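Local atomic coordinates of transcriptional regulator, LRP/AsnC family (Neisseria meningitidis, PDB entry 2P5V), a protein that probably regulates transcription by binding specific DNA sequences and also binds calcium ions. Residues G[12-15]-G[16-19]; G[37-40]-G[41-45]; G[90-93]-G[94-97]; G[114-118]-G[119-123]. All blocks are in the same frame, centred on the assembly; numbering follows the deposited sequence.

Contact 1. Residues G[12-15]-G[16-19]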
ATOM      1  N   ASP G  12     -12.924   8.099 -45.429  1.00 49.32           N
ATOM      2  CA  ASP G  12     -11.623   7.651 -44.925  1.00 47.20           C
ATOM      3  C   ASP G  12     -11.772   6.984 -43.548  1.00 47.93           C
ATOM      4  O   ASP G  12     -11.083   5.999 -43.245  1.00 40.78           O
ATOM      5  CB  ASP G  12     -10.634   8.821 -44.849  1.00 49.35           C
ATOM      6  CG  ASP G  12     -10.212   9.322 -46.220  1.00 48.88           C
ATOM      7  OD1 ASP G  12      -9.667   8.520 -47.012  1.00 52.49           O
ATOM      8  OD2 ASP G  12     -10.423  10.521 -46.507  1.00 53.80           O
ATOM      9  N   ILE G  13     -12.677   7.513 -42.722  1.00 46.83           N
ATOM     10  CA  ILE G  13     -13.018   6.868 -41.450  1.00 46.62           C
ATOM     11  C   ILE G  13     -13.562   5.466 -41.711  1.00 45.50           C
ATOM     12  O   ILE G  13     -13.082   4.491 -41.131  1.00 46.42           O
ATOM     13  CB  ILE G  13     -14.075   7.666 -40.636  1.00 49.46           C
ATOM     14  CG1 ILE G  13     -13.543   9.046 -40.223  1.00 51.01           C
ATOM     15  CG2 ILE G  13     -14.507   6.884 -39.396  1.00 39.23           C
ATOM     16  CD1 ILE G  13     -12.269   9.005 -39.409  1.00 50.17           C
ATOM     17  N   LYS G  14     -14.554   5.380 -42.592  1.00 43.20           N
ATOM     18  CA  LYS G  14     -15.186   4.109 -42.958  1.00 46.56           C
ATOM     19  C   LYS G  14     -14.167   3.048 -43.380  1.00 44.95           C
ATOM     20  O   LYS G  14     -14.256   1.898 -42.957  1.00 45.66           O
ATOM     21  CB  LYS G  14     -16.198   4.333 -44.088  1.00 50.83           C
ATOM     22  CG  LYS G  14     -16.969   3.088 -44.529  1.00 57.77           C
ATOM     23  CD  LYS G  14     -17.910   2.586 -43.444  1.00 61.96           C
ATOM     24  CE  LYS G  14     -18.903   1.568 -43.994  1.00 66.69           C
ATOM     25  NZ  LYS G  14     -20.141   1.488 -43.171  1.00 68.52           N
ATOM     26  N   ILE G  15     -13.209   3.447 -44.216  1.00 45.71           N
ATOM     27  CA  ILE G  15     -12.136   2.554 -44.674  1.00 44.83           C
ATOM     28  C   ILE G  15     -11.287   2.020 -43.513  1.00 40.79           C
ATOM     29  O   ILE G  15     -10.920   0.843 -43.490  1.00 38.64           O
ATOM     30  CB  ILE G  15     -11.203   3.269 -45.688  1.00 43.13           C
ATOM     31  CG1 ILE G  15     -11.892   3.412 -47.043  1.00 45.14           C
ATOM     32  CG2 ILE G  15      -9.902   2.506 -45.855  1.00 36.97           C
ATOM     33  CD1 ILE G  15     -11.093   4.222 -48.056  1.00 40.65           C
ATOM     34  N   LEU G  16     -10.962   2.894 -42.565  1.00 42.31           N
ATOM     35  CA  LEU G  16     -10.168   2.501 -41.395  1.00 42.27           C
ATOM     36  C   LEU G  16     -10.948   1.567 -40.471  1.00 40.44           C
ATOM     37  O   LEU G  16     -10.396   0.610 -39.935  1.00 44.97           O
ATOM     38  CB  LEU G  16      -9.687   3.734 -40.629  1.00 42.90           C
ATOM     39  CG  LEU G  16      -8.702   4.627 -41.389  1.00 42.85           C
ATOM     40  CD1 LEU G  16      -8.661   6.011 -40.767  1.00 39.06           C
ATOM     41  CD2 LEU G  16      -7.308   4.015 -41.437  1.00 40.32           C
ATOM     42  N   GLN G  17     -12.233   1.840 -40.292  1.00 43.92           N
ATOM     43  CA  GLN G  17     -13.084   0.962 -39.499  1.00 42.96           C
ATOM     44  C   GLN G  17     -13.170  -0.424 -40.127  1.00 44.07           C
ATOM     45  O   GLN G  17     -13.071  -1.432 -39.426  1.00 45.72           O
ATOM     46  CB  GLN G  17     -14.482   1.552 -39.358  1.00 46.45           C
ATOM     47  CG  GLN G  17     -14.538   2.829 -38.526  1.00 49.09           C
ATOM     48  CD  GLN G  17     -15.898   3.503 -38.587  1.00 41.87           C
ATOM     49  OE1 GLN G  17     -16.772   3.100 -39.354  1.00 48.50           O
ATOM     50  NE2 GLN G  17     -16.080   4.534 -37.777  1.00 37.81           N
ATOM     51  N   VAL G  18     -13.352  -0.467 -41.446  1.00 44.05           N
ATOM     52  CA  VAL G  18     -13.464  -1.737 -42.163  1.00 42.24           C
ATOM     53  C   VAL G  18     -12.185  -2.558 -42.017  1.00 42.30           C
ATOM     54  O   VAL G  18     -12.234  -3.739 -41.675  1.00 37.04           O
ATOM     55  CB  VAL G  18     -13.763  -1.528 -43.671  1.00 46.25           C
ATOM     56  CG1 VAL G  18     -13.476  -2.798 -44.466  1.00 39.86           C
ATOM     57  CG2 VAL G  18     -15.207  -1.085 -43.876  1.00 44.41           C
ATOM     58  N   LEU G  19     -11.048  -1.924 -42.281  1.00 39.22           N
ATOM     59  CA  LEU G  19      -9.756  -2.616 -42.257  1.00 45.40           C
ATOM     60  C   LEU G  19      -9.314  -3.048 -40.851  1.00 48.59           C
ATOM     61  O   LEU G  19      -8.603  -4.048 -40.705  1.00 46.92           O
ATOM     62  CB  LEU G  19      -8.671  -1.737 -42.889  1.00 46.07           C
ATOM     63  CG  LEU G  19      -8.749  -1.555 -44.404  1.00 48.15           C
ATOM     64  CD1 LEU G  19      -7.729  -0.510 -44.843  1.00 42.00           C
ATOM     65  CD2 LEU G  19      -8.533  -2.883 -45.135  1.00 45.34           C
TER

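Contact 2. Residues G[37-40]-G[41-45]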
ATOM      1  N   SER G  37     -15.057   3.251 -55.957  1.00 52.43           N
ATOM      2  CA  SER G  37     -14.408   2.499 -57.029  1.00 49.29           C
ATOM      3  C   SER G  37     -12.997   2.104 -56.587  1.00 49.35           C
ATOM      4  O   SER G  37     -12.404   2.782 -55.747  1.00 48.62           O
ATOM      5  CB  SER G  37     -14.358   3.316 -58.321  1.00 48.05           C
ATOM      6  OG  SER G  37     -15.643   3.402 -58.909  1.00 39.40           O
ATOM      7  N   PRO G  38     -12.459   0.999 -57.137  1.00 50.32           N
ATOM      8  CA  PRO G  38     -11.140   0.506 -56.724  1.00 50.76           C
ATOM      9  C   PRO G  38     -10.015   1.538 -56.808  1.00 49.63           C
ATOM     10  O   PRO G  38      -9.195   1.618 -55.899  1.00 44.10           O
ATOM     11  CB  PRO G  38     -10.869  -0.642 -57.702  1.00 51.13           C
ATOM     12  CG  PRO G  38     -12.207  -1.102 -58.117  1.00 53.60           C
ATOM     13  CD  PRO G  38     -13.059   0.131 -58.167  1.00 52.86           C
ATOM     14  N   SER G  39      -9.983   2.308 -57.893  1.00 51.42           N
ATOM     15  CA  SER G  39      -8.907   3.280 -58.124  1.00 53.60           C
ATOM     16  C   SER G  39      -8.847   4.383 -57.060  1.00 53.14           C
ATOM     17  O   SER G  39      -7.797   4.574 -56.445  1.00 53.34           O
ATOM     18  CB  SER G  39      -9.003   3.892 -59.532  1.00 53.42           C
ATOM     19  OG  SER G  39      -8.229   5.077 -59.629  1.00 54.24           O
ATOM     20  N   PRO G  40      -9.954   5.127 -56.855  1.00 53.96           N
ATOM     21  CA  PRO G  40      -9.939   6.114 -55.766  1.00 54.98           C
ATOM     22  C   PRO G  40      -9.726   5.474 -54.402  1.00 52.98           C
ATOM     23  O   PRO G  40      -8.909   5.955 -53.619  1.00 52.13           O
ATOM     24  CB  PRO G  40     -11.325   6.769 -55.844  1.00 57.68           C
ATOM     25  CG  PRO G  40     -12.157   5.869 -56.677  1.00 60.29           C
ATOM     26  CD  PRO G  40     -11.226   5.147 -57.597  1.00 55.81           C
ATOM     27  N   CYS G  41     -10.454   4.393 -54.136  1.00 50.84           N
ATOM     28  CA  CYS G  41     -10.319   3.646 -52.893  1.00 47.10           C
ATOM     29  C   CYS G  41      -8.867   3.268 -52.601  1.00 48.10           C
ATOM     30  O   CYS G  41      -8.400   3.400 -51.468  1.00 47.02           O
ATOM     31  CB  CYS G  41     -11.163   2.376 -52.952  1.00 47.35           C
ATOM     32  SG  CYS G  41     -11.021   1.352 -51.480  1.00 49.29           S
ATOM     33  N   LEU G  42      -8.170   2.784 -53.626  1.00 47.49           N
ATOM     34  CA  LEU G  42      -6.758   2.411 -53.516  1.00 46.81           C
ATOM     35  C   LEU G  42      -5.881   3.636 -53.262  1.00 48.54           C
ATOM     36  O   LEU G  42      -4.907   3.559 -52.512  1.00 45.05           O
ATOM     37  CB  LEU G  42      -6.297   1.713 -54.803  1.00 50.98           C
ATOM     38  CG  LEU G  42      -4.958   0.975 -54.786  1.00 50.95           C
ATOM     39  CD1 LEU G  42      -5.078  -0.320 -53.989  1.00 49.26           C
ATOM     40  CD2 LEU G  42      -4.495   0.696 -56.206  1.00 41.96           C
ATOM     41  N   ARG G  43      -6.220   4.759 -53.894  1.00 46.24           N
ATOM     42  CA  ARG G  43      -5.481   6.002 -53.682  1.00 49.95           C
ATOM     43  C   ARG G  43      -5.644   6.477 -52.242  1.00 47.90           C
ATOM     44  O   ARG G  43      -4.664   6.865 -51.600  1.00 49.23           O
ATOM     45  CB  ARG G  43      -5.932   7.103 -54.654  1.00 52.75           C
ATOM     46  CG  ARG G  43      -5.224   8.448 -54.435  1.00 57.21           C
ATOM     47  CD  ARG G  43      -5.551   9.477 -55.508  1.00 60.26           C
ATOM     48  NE  ARG G  43      -6.938   9.955 -55.444  1.00 66.93           N
ATOM     49  CZ  ARG G  43      -7.896   9.693 -56.339  1.00 70.61           C
ATOM     50  NH1 ARG G  43      -7.662   8.936 -57.412  1.00 73.07           N
ATOM     51  NH2 ARG G  43      -9.113  10.199 -56.158  1.00 67.22           N
ATOM     52  N   ARG G  44      -6.880   6.437 -51.746  1.00 41.05           N
ATOM     53  CA  ARG G  44      -7.186   6.889 -50.391  1.00 40.10           C
ATOM     54  C   ARG G  44      -6.467   6.040 -49.347  1.00 38.50           C
ATOM     55  O   ARG G  44      -5.899   6.573 -48.401  1.00 40.76           O
ATOM     56  CB  ARG G  44      -8.688   6.848 -50.128  1.00 33.81           C
ATOM     57  CG  ARG G  44      -9.503   7.766 -51.009  1.00 46.94           C
ATOM     58  CD  ARG G  44     -10.990   7.497 -50.860  1.00 50.06           C
ATOM     59  NE  ARG G  44     -11.607   8.423 -49.918  1.00 54.76           N
ATOM     60  CZ  ARG G  44     -11.994   9.661 -50.216  1.00 55.51           C
ATOM     61  NH1 ARG G  44     -11.839  10.155 -51.440  1.00 64.33           N
ATOM     62  NH2 ARG G  44     -12.543  10.419 -49.281  1.00 61.84           N
ATOM     63  N   LEU G  45      -6.498   4.723 -49.524  1.00 40.68           N
ATOM     64  CA  LEU G  45      -5.798   3.805 -48.623  1.00 45.23           C
ATOM     65  C   LEU G  45      -4.286   4.062 -48.613  1.00 47.41           C
ATOM     66  O   LEU G  45      -3.654   4.065 -47.553  1.00 48.76           O
ATOM     67  CB  LEU G  45      -6.073   2.356 -49.025  1.00 46.70           C
ATOM     68  CG  LEU G  45      -5.428   1.274 -48.165  1.00 42.86           C
ATOM     69  CD1 LEU G  45      -5.795   1.483 -46.703  1.00 44.29           C
ATOM     70  CD2 LEU G  45      -5.841  -0.106 -48.646  1.00 45.01           C
TER

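Contact 3. Residues G[90-93]-G[94-97]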
ATOM      1  N   ALA G  90      15.562  -2.322 -24.047  1.00 43.50           N
ATOM      2  CA  ALA G  90      16.261  -3.086 -25.082  1.00 43.52           C
ATOM      3  C   ALA G  90      16.022  -4.596 -24.965  1.00 43.74           C
ATOM      4  O   ALA G  90      15.795  -5.287 -25.970  1.00 41.91           O
ATOM      5  CB  ALA G  90      17.754  -2.787 -25.031  1.00 49.45           C
ATOM      6  N   SER G  91      16.093  -5.105 -23.738  1.00 42.26           N
ATOM      7  CA  SER G  91      15.873  -6.529 -23.471  1.00 44.14           C
ATOM      8  C   SER G  91      14.411  -6.919 -23.659  1.00 45.65           C
ATOM      9  O   SER G  91      14.119  -7.980 -24.190  1.00 54.08           O
ATOM     10  CB  SER G  91      16.305  -6.873 -22.047  1.00 42.62           C
ATOM     11  OG  SER G  91      17.651  -6.490 -21.825  1.00 45.55           O
ATOM     12  N   VAL G  92      13.496  -6.062 -23.213  1.00 48.86           N
ATOM     13  CA  VAL G  92      12.066  -6.374 -23.280  1.00 47.23           C
ATOM     14  C   VAL G  92      11.607  -6.442 -24.747  1.00 50.58           C
ATOM     15  O   VAL G  92      10.712  -7.223 -25.101  1.00 43.25           O
ATOM     16  CB  VAL G  92      11.218  -5.375 -22.426  1.00 51.79           C
ATOM     17  CG1 VAL G  92      11.074  -4.038 -23.119  1.00 60.03           C
ATOM     18  CG2 VAL G  92       9.849  -5.958 -22.109  1.00 52.39           C
ATOM     19  N   ARG G  93      12.263  -5.656 -25.604  1.00 50.22           N
ATOM     20  CA  ARG G  93      11.998  -5.698 -27.037  1.00 49.37           C
ATOM     21  C   ARG G  93      12.428  -7.033 -27.672  1.00 45.28           C
ATOM     22  O   ARG G  93      11.861  -7.452 -28.680  1.00 48.65           O
ATOM     23  CB  ARG G  93      12.627  -4.485 -27.743  1.00 51.57           C
ATOM     24  CG  ARG G  93      11.774  -3.219 -27.586  1.00 50.82           C
ATOM     25  CD  ARG G  93      12.299  -2.041 -28.384  1.00 56.26           C
ATOM     26  NE  ARG G  93      13.373  -1.344 -27.678  1.00 67.57           N
ATOM     27  CZ  ARG G  93      13.270  -0.153 -27.079  1.00 63.47           C
ATOM     28  NH1 ARG G  93      12.128   0.537 -27.063  1.00 56.00           N
ATOM     29  NH2 ARG G  93      14.340   0.357 -26.476  1.00 61.82           N
ATOM     30  N   LYS G  94      13.389  -7.712 -27.047  1.00 53.39           N
ATOM     31  CA  LYS G  94      13.840  -9.038 -27.483  1.00 52.34           C
ATOM     32  C   LYS G  94      13.065 -10.220 -26.872  1.00 54.41           C
ATOM     33  O   LYS G  94      13.223 -11.346 -27.337  1.00 58.89           O
ATOM     34  CB  LYS G  94      15.327  -9.201 -27.169  1.00 50.23           C
ATOM     35  CG  LYS G  94      16.214  -8.184 -27.860  1.00 56.20           C
ATOM     36  CD  LYS G  94      17.674  -8.328 -27.436  1.00 59.59           C
ATOM     37  CE  LYS G  94      18.558  -7.290 -28.128  1.00 67.70           C
ATOM     38  NZ  LYS G  94      19.937  -7.246 -27.567  1.00 75.71           N
ATOM     39  N   TRP G  95      12.247  -9.987 -25.843  1.00 48.29           N
ATOM     40  CA  TRP G  95      11.535 -11.087 -25.167  1.00 44.18           C
ATOM     41  C   TRP G  95      10.220 -11.394 -25.863  1.00 46.64           C
ATOM     42  O   TRP G  95       9.262 -10.641 -25.717  1.00 43.93           O
ATOM     43  CB  TRP G  95      11.271 -10.749 -23.697  1.00 46.92           C
ATOM     44  CG  TRP G  95      12.503 -10.600 -22.877  1.00 43.54           C
ATOM     45  CD1 TRP G  95      13.713 -11.179 -23.112  1.00 47.95           C
ATOM     46  CD2 TRP G  95      12.648  -9.845 -21.670  1.00 49.46           C
ATOM     47  NE1 TRP G  95      14.608 -10.818 -22.140  1.00 47.82           N
ATOM     48  CE2 TRP G  95      13.983  -9.999 -21.241  1.00 51.76           C
ATOM     49  CE3 TRP G  95      11.785  -9.037 -20.915  1.00 49.93           C
ATOM     50  CZ2 TRP G  95      14.475  -9.389 -20.088  1.00 51.28           C
ATOM     51  CZ3 TRP G  95      12.277  -8.423 -19.776  1.00 44.27           C
ATOM     52  CH2 TRP G  95      13.613  -8.608 -19.372  1.00 47.18           C
ATOM     53  N   PRO G  96      10.148 -12.508 -26.613  1.00 49.04           N
ATOM     54  CA  PRO G  96       8.919 -12.701 -27.401  1.00 47.32           C
ATOM     55  C   PRO G  96       7.648 -12.940 -26.581  1.00 43.36           C
ATOM     56  O   PRO G  96       6.543 -12.694 -27.073  1.00 51.84           O
ATOM     57  CB  PRO G  96       9.238 -13.930 -28.271  1.00 46.24           C
ATOM     58  CG  PRO G  96      10.708 -14.155 -28.129  1.00 52.91           C
ATOM     59  CD  PRO G  96      11.095 -13.620 -26.805  1.00 49.19           C
ATOM     60  N   GLU G  97       7.802 -13.420 -25.347  1.00 46.70           N
ATOM     61  CA  GLU G  97       6.658 -13.624 -24.454  1.00 44.44           C
ATOM     62  C   GLU G  97       6.033 -12.313 -23.978  1.00 44.84           C
ATOM     63  O   GLU G  97       4.862 -12.298 -23.641  1.00 49.47           O
ATOM     64  CB  GLU G  97       7.015 -14.513 -23.254  1.00 49.99           C
ATOM     65  CG  GLU G  97       8.318 -14.167 -22.549  1.00 50.03           C
ATOM     66  CD  GLU G  97       9.525 -14.831 -23.174  1.00 49.93           C
ATOM     67  OE1 GLU G  97       9.713 -16.044 -22.967  1.00 58.61           O
ATOM     68  OE2 GLU G  97      10.287 -14.131 -23.863  1.00 58.87           O
TER

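Contact 4. Residues G[114-118]-G[119-123]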
ATOM      1  N   ALA G 114       2.201 -10.268 -20.977  1.00 49.22           N
ATOM      2  CA  ALA G 114       2.972 -11.423 -21.461  1.00 44.95           C
ATOM      3  C   ALA G 114       2.166 -12.712 -21.458  1.00 44.95           C
ATOM      4  O   ALA G 114       1.226 -12.865 -20.684  1.00 50.91           O
ATOM      5  CB  ALA G 114       4.233 -11.609 -20.627  1.00 40.33           C
ATOM      6  N   PHE G 115       2.561 -13.648 -22.317  1.00 47.83           N
ATOM      7  CA  PHE G 115       1.846 -14.906 -22.466  1.00 42.45           C
ATOM      8  C   PHE G 115       2.734 -16.104 -22.206  1.00 41.85           C
ATOM      9  O   PHE G 115       3.890 -16.134 -22.635  1.00 43.48           O
ATOM     10  CB  PHE G 115       1.274 -15.000 -23.869  1.00 45.40           C
ATOM     11  CG  PHE G 115      -0.090 -14.402 -24.004  1.00 44.98           C
ATOM     12  CD1 PHE G 115      -1.220 -15.154 -23.709  1.00 54.70           C
ATOM     13  CD2 PHE G 115      -0.251 -13.099 -24.435  1.00 57.21           C
ATOM     14  CE1 PHE G 115      -2.491 -14.613 -23.855  1.00 50.82           C
ATOM     15  CE2 PHE G 115      -1.523 -12.550 -24.576  1.00 55.49           C
ATOM     16  CZ  PHE G 115      -2.641 -13.317 -24.291  1.00 52.53           C
ATOM     17  N   PHE G 116       2.179 -17.095 -21.509  1.00 46.59           N
ATOM     18  CA  PHE G 116       2.899 -18.327 -21.165  1.00 43.95           C
ATOM     19  C   PHE G 116       1.958 -19.490 -21.240  1.00 40.84           C
ATOM     20  O   PHE G 116       0.737 -19.305 -21.221  1.00 46.01           O
ATOM     21  CB  PHE G 116       3.498 -18.223 -19.762  1.00 51.15           C
ATOM     22  CG  PHE G 116       4.405 -17.046 -19.594  1.00 37.39           C
ATOM     23  CD1 PHE G 116       5.769 -17.170 -19.807  1.00 45.53           C
ATOM     24  CD2 PHE G 116       3.885 -15.809 -19.274  1.00 42.13           C
ATOM     25  CE1 PHE G 116       6.602 -16.068 -19.681  1.00 47.90           C
ATOM     26  CE2 PHE G 116       4.707 -14.709 -19.141  1.00 46.53           C
ATOM     27  CZ  PHE G 116       6.069 -14.836 -19.346  1.00 46.19           C
ATOM     28  N   THR G 117       2.517 -20.689 -21.356  1.00 42.16           N
ATOM     29  CA  THR G 117       1.711 -21.908 -21.381  1.00 44.45           C
ATOM     30  C   THR G 117       1.093 -22.165 -20.017  1.00 43.18           C
ATOM     31  O   THR G 117      -0.077 -22.529 -19.916  1.00 49.67           O
ATOM     32  CB  THR G 117       2.527 -23.147 -21.775  1.00 45.30           C
ATOM     33  OG1 THR G 117       3.598 -23.314 -20.847  1.00 48.54           O
ATOM     34  CG2 THR G 117       3.085 -23.013 -23.190  1.00 49.54           C
ATOM     35  N   ASP G 118       1.889 -21.967 -18.972  1.00 43.82           N
ATOM     36  CA  ASP G 118       1.453 -22.226 -17.607  1.00 41.71           C
ATOM     37  C   ASP G 118       2.393 -21.545 -16.605  1.00 43.96           C
ATOM     38  O   ASP G 118       3.320 -20.827 -16.997  1.00 45.05           O
ATOM     39  CB  ASP G 118       1.364 -23.738 -17.371  1.00 45.29           C
ATOM     40  CG  ASP G 118       2.653 -24.466 -17.732  1.00 46.04           C
ATOM     41  OD1 ASP G 118       3.751 -23.930 -17.479  1.00 44.50           O
ATOM     42  OD2 ASP G 118       2.559 -25.578 -18.277  1.00 52.51           O
HETATM   43  N   MSE G 119       2.131 -21.759 -15.318  1.00 42.75           N
HETATM   44  CA  MSE G 119       2.879 -21.102 -14.241  1.00 47.63           C
HETATM   45  C   MSE G 119       4.355 -21.502 -14.185  1.00 43.46           C
HETATM   46  O   MSE G 119       5.192 -20.695 -13.788  1.00 48.00           O
HETATM   47  CB  MSE G 119       2.219 -21.384 -12.883  1.00 39.51           C
HETATM   48  CG  MSE G 119       2.767 -20.553 -11.734  1.00 36.13           C
HETATM   49 SE   MSE G 119       2.646 -18.629 -12.088  1.00 56.61          SE
HETATM   50  CE  MSE G 119       0.689 -18.455 -12.187  1.00 44.68           C
ATOM     51  N   ASN G 120       4.670 -22.745 -14.547  1.00 44.10           N
ATOM     52  CA  ASN G 120       6.064 -23.199 -14.603  1.00 40.70           C
ATOM     53  C   ASN G 120       6.905 -22.399 -15.576  1.00 43.27           C
ATOM     54  O   ASN G 120       8.043 -22.040 -15.276  1.00 41.07           O
ATOM     55  CB  ASN G 120       6.150 -24.660 -15.048  1.00 45.88           C
ATOM     56  CG  ASN G 120       6.054 -25.614 -13.911  1.00 52.92           C
ATOM     57  OD1 ASN G 120       6.213 -25.229 -12.757  1.00 68.00           O
ATOM     58  ND2 ASN G 120       5.809 -26.886 -14.220  1.00 58.27           N
ATOM     59  N   ALA G 121       6.362 -22.188 -16.772  1.00 45.67           N
ATOM     60  CA  ALA G 121       7.030 -21.374 -17.776  1.00 44.70           C
ATOM     61  C   ALA G 121       7.088 -19.919 -17.308  1.00 43.57           C
ATOM     62  O   ALA G 121       8.093 -19.235 -17.512  1.00 46.15           O
ATOM     63  CB  ALA G 121       6.330 -21.495 -19.111  1.00 45.73           C
ATOM     64  N   PHE G 122       6.031 -19.450 -16.655  1.00 43.63           N
ATOM     65  CA  PHE G 122       6.043 -18.086 -16.120  1.00 45.17           C
ATOM     66  C   PHE G 122       7.182 -17.947 -15.107  1.00 44.61           C
ATOM     67  O   PHE G 122       7.974 -17.002 -15.143  1.00 46.67           O
ATOM     68  CB  PHE G 122       4.710 -17.711 -15.473  1.00 44.17           C
ATOM     69  CG  PHE G 122       4.713 -16.333 -14.899  1.00 45.99           C
ATOM     70  CD1 PHE G 122       4.664 -15.234 -15.736  1.00 49.03           C
ATOM     71  CD2 PHE G 122       4.836 -16.128 -13.534  1.00 41.65           C
ATOM     72  CE1 PHE G 122       4.714 -13.951 -15.222  1.00 48.70           C
ATOM     73  CE2 PHE G 122       4.886 -14.853 -13.020  1.00 41.45           C
ATOM     74  CZ  PHE G 122       4.829 -13.767 -13.861  1.00 43.86           C
ATOM     75  N   SER G 123       7.256 -18.925 -14.220  1.00 41.69           N
ATOM     76  CA  SER G 123       8.266 -18.976 -13.200  1.00 40.15           C
ATOM     77  C   SER G 123       9.695 -18.965 -13.762  1.00 43.20           C
ATOM     78  O   SER G 123      10.552 -18.265 -13.237  1.00 38.30           O
ATOM     79  CB  SER G 123       8.052 -20.214 -12.348  1.00 39.60           C
ATOM     80  OG  SER G 123       9.120 -20.349 -11.440  1.00 47.64           O
TER

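Contact 1. Residues G[12-15]-G[16-19]
Backbone hydrogen bonds from Leu-16 N to Asp-12 O, Gln-17 N to Ile-13 O, Val-18 N to Lys-14 O and Leu-19 N to Ile-15 O wind residues 12-19 into regular alpha-helix, part of helix 10-21 in the winged helix-turn-helix domain. The Gln-17 bond measures 2.9 Å between N and Ile-13 O, with a fairly straight N-H...O angle of 164°. On one flank Gln-17 slants across Ile-13. With CG beside its own backbone N and the chain extended beyond it (chi2 171°), Gln-17 reaches back one turn and sets its amide against the Ile-13 methyl: NE2 lies 3.3 Å from Ile-13 CG2, and Gln-17 CD 3.7 Å from the same carbon. Lys-14 is exposed. Elsewhere on the helix Ile-15 and Leu-19 lie alongside each other, Ile-15 CG2 coming within 3.9 Å of Leu-19 CD1. Both are buried; Ile-15 meets Leu-48 of helix 38-50, and Leu-19 meets Leu-30 of helix 27-33 and Tyr-57 of strand 54-61. Leu-16 packs on Val-54 of its own chain and on Leu-61 of a second subunit. The Leu-16 branch also closes over the carbonyl that the Leu-16 N-H uses, with Leu-16 CG 3.3 Å and Leu-16 CD1 3.5 Å from Asp-12 O.

Contact 2. Residues G[37-40]-G[41-45]
Cys-41 N, Leu-42 N, Arg-43 N and Arg-44 N bond in turn to the carbonyls of Ser-37, Pro-38, Ser-39 and Pro-40, opening helix 38-50, the second helix of the helix-turn-helix. The Leu-42 N to Pro-38 O bond is 2.8 Å long, and so is that from Arg-44 N to Pro-40 O. Ser-37 occupies the N-cap without a side-chain capping bond. Pro-38 and Pro-40 fit this first turn, where the missing amide hydrogens have no earlier helical carbonyl to serve. A bend at chi3 (69°) carries the Arg-43 guanidinium back along the helix, so that one face lies over Pro-40 CA; NH1 of Arg-43 is 4.0 Å from that carbon, and its NH2 is 4.1 Å from Pro-40 CB. Arg-44 instead lays its aliphatic part against the Pro-40 carbonyl, CG of Arg-44 being 3.2 Å from Pro-40 O, while its guanidinium forms a salt bridge with Asp-9. In relatives the equivalent helix reads DNA, and the exposed Ser-39, Leu-42 and Arg-43 are consistent with that role. Behind this surface Cys-41 packs on Asn-27 and Ser-31 of helix 27-33, Leu-45 touches Leu-30 of the same helix, and Arg-44 rests on Ile-15 of helix 10-21.

Contact 3. Residues G[90-93]-G[94-97]
Two i to i+3 backbone hydrogen bonds finish the turn after Ser-91: Lys-94 N to Ser-91 O at 3.0 Å and Trp-95 N to Val-92 O at 3.2 Å. The first is bent, with an N-H...O angle of 133°, and in both the N-H approaches its carbonyl from above the plane, well off the lone-pair directions. The Ser-91 hydroxyl is engaged elsewhere, by His-133 NE2 and Asp-87 O. The Trp-95 indole lies broadside against the helix end. Ser-91 O sits 3.2 Å above the plane of the Trp-95 ring, and Val-92 CA is over the same face, each displaced toward the rim; Ser-91 CB adds a contact of 3.7 Å to Trp-95 CZ2. Val-92 stands roughly perpendicular to the Trp-95 side chain, its CG2 3.8 Å from Trp-95 CE3. The ring also meets Phe-125 edge-to-face. Lys-94 extends past Ala-90 O, whereas Arg-93 NH1 reaches Ile-148 O of a second subunit, and Lys-149 NZ of the same subunit bonds to Val-92 O. This turn leads helix 84-94 into strand 98-104, in the beta-alpha-beta crossover of the ferredoxin-like fold adopted by Lrp/AsnC ligand-binding domains.

Contact 4. Residues G[114-118]-G[119-123]
Phe-116, at the end of strand 110-116, and Phe-122, in the first turns of helix 119-130, make the tight part of this contact, a T-shaped stack with ring planes at 87° and centroids 5.2 Å apart. The edge of Phe-122 meets the face of Phe-116: Phe-122 CD1 stands above that ring near its rim, 3.4 Å from Phe-116 CE2. Phe-122 CA covers the same ring in a CH-pi contact, 4.1 Å from the Phe-116 centroid. The Phe-122 ring, its CG trans to N (chi1 179°), extends back alongside the strand, where it touches Leu-70, Ala-72 and Ile-74 of strand 70-78 and meets the Phe-143 ring edge-to-face. Selenomethionine Met-119 is buried in a subunit interface, against Met-119 of a third subunit.

The side toward solvent is polar and looser. Asp-118 is the N-cap: its OD1 accepts from Ala-121 N at 3.2 Å, a nearly straight bond of 167°, while Asp-118 O takes Phe-122 N at 3.1 Å. One residue thus satisfies two amides of the first turn, by side chain and main chain. Thr-117 OG1 touches Ala-121 CB more distantly, at 3.7 Å. Asn-120 is exposed; its ND2 bonds to a glycerol, probably from the crystallisation liquor, and weakly to Glu-64 of that third subunit. Asn-120 belongs to calcium sites seen for this protein but not occupied at this chain here. The N-capped helix start and the aromatic pair flank the turn from strand to helix in the ferredoxin-like ligand-binding domain, at a subunit interface.

In the fold
From the N terminus the contacts follow one another in series; none nests in or crosses another. Contact 1 lies within helix 10-21 and contact 2 opens helix 38-50; Leu-19 CD1 meets Leu-45 CD1 at 3.3 Å, joining two helices of the DNA-binding domain. Strand 54-61 then leads to the ligand-binding domain, where contact 3 closes the turn out of helix 84-94 and contact 4 the turn from strand 110-116 into helix 119-130. These two touch where Glu-97 O lies 3.0 Å from Phe-115 N, a probable hydrogen bond from strand 110-116 to the loop just before strand 98-104. The centres of contacts 2 and 4 are about 45 Å apart.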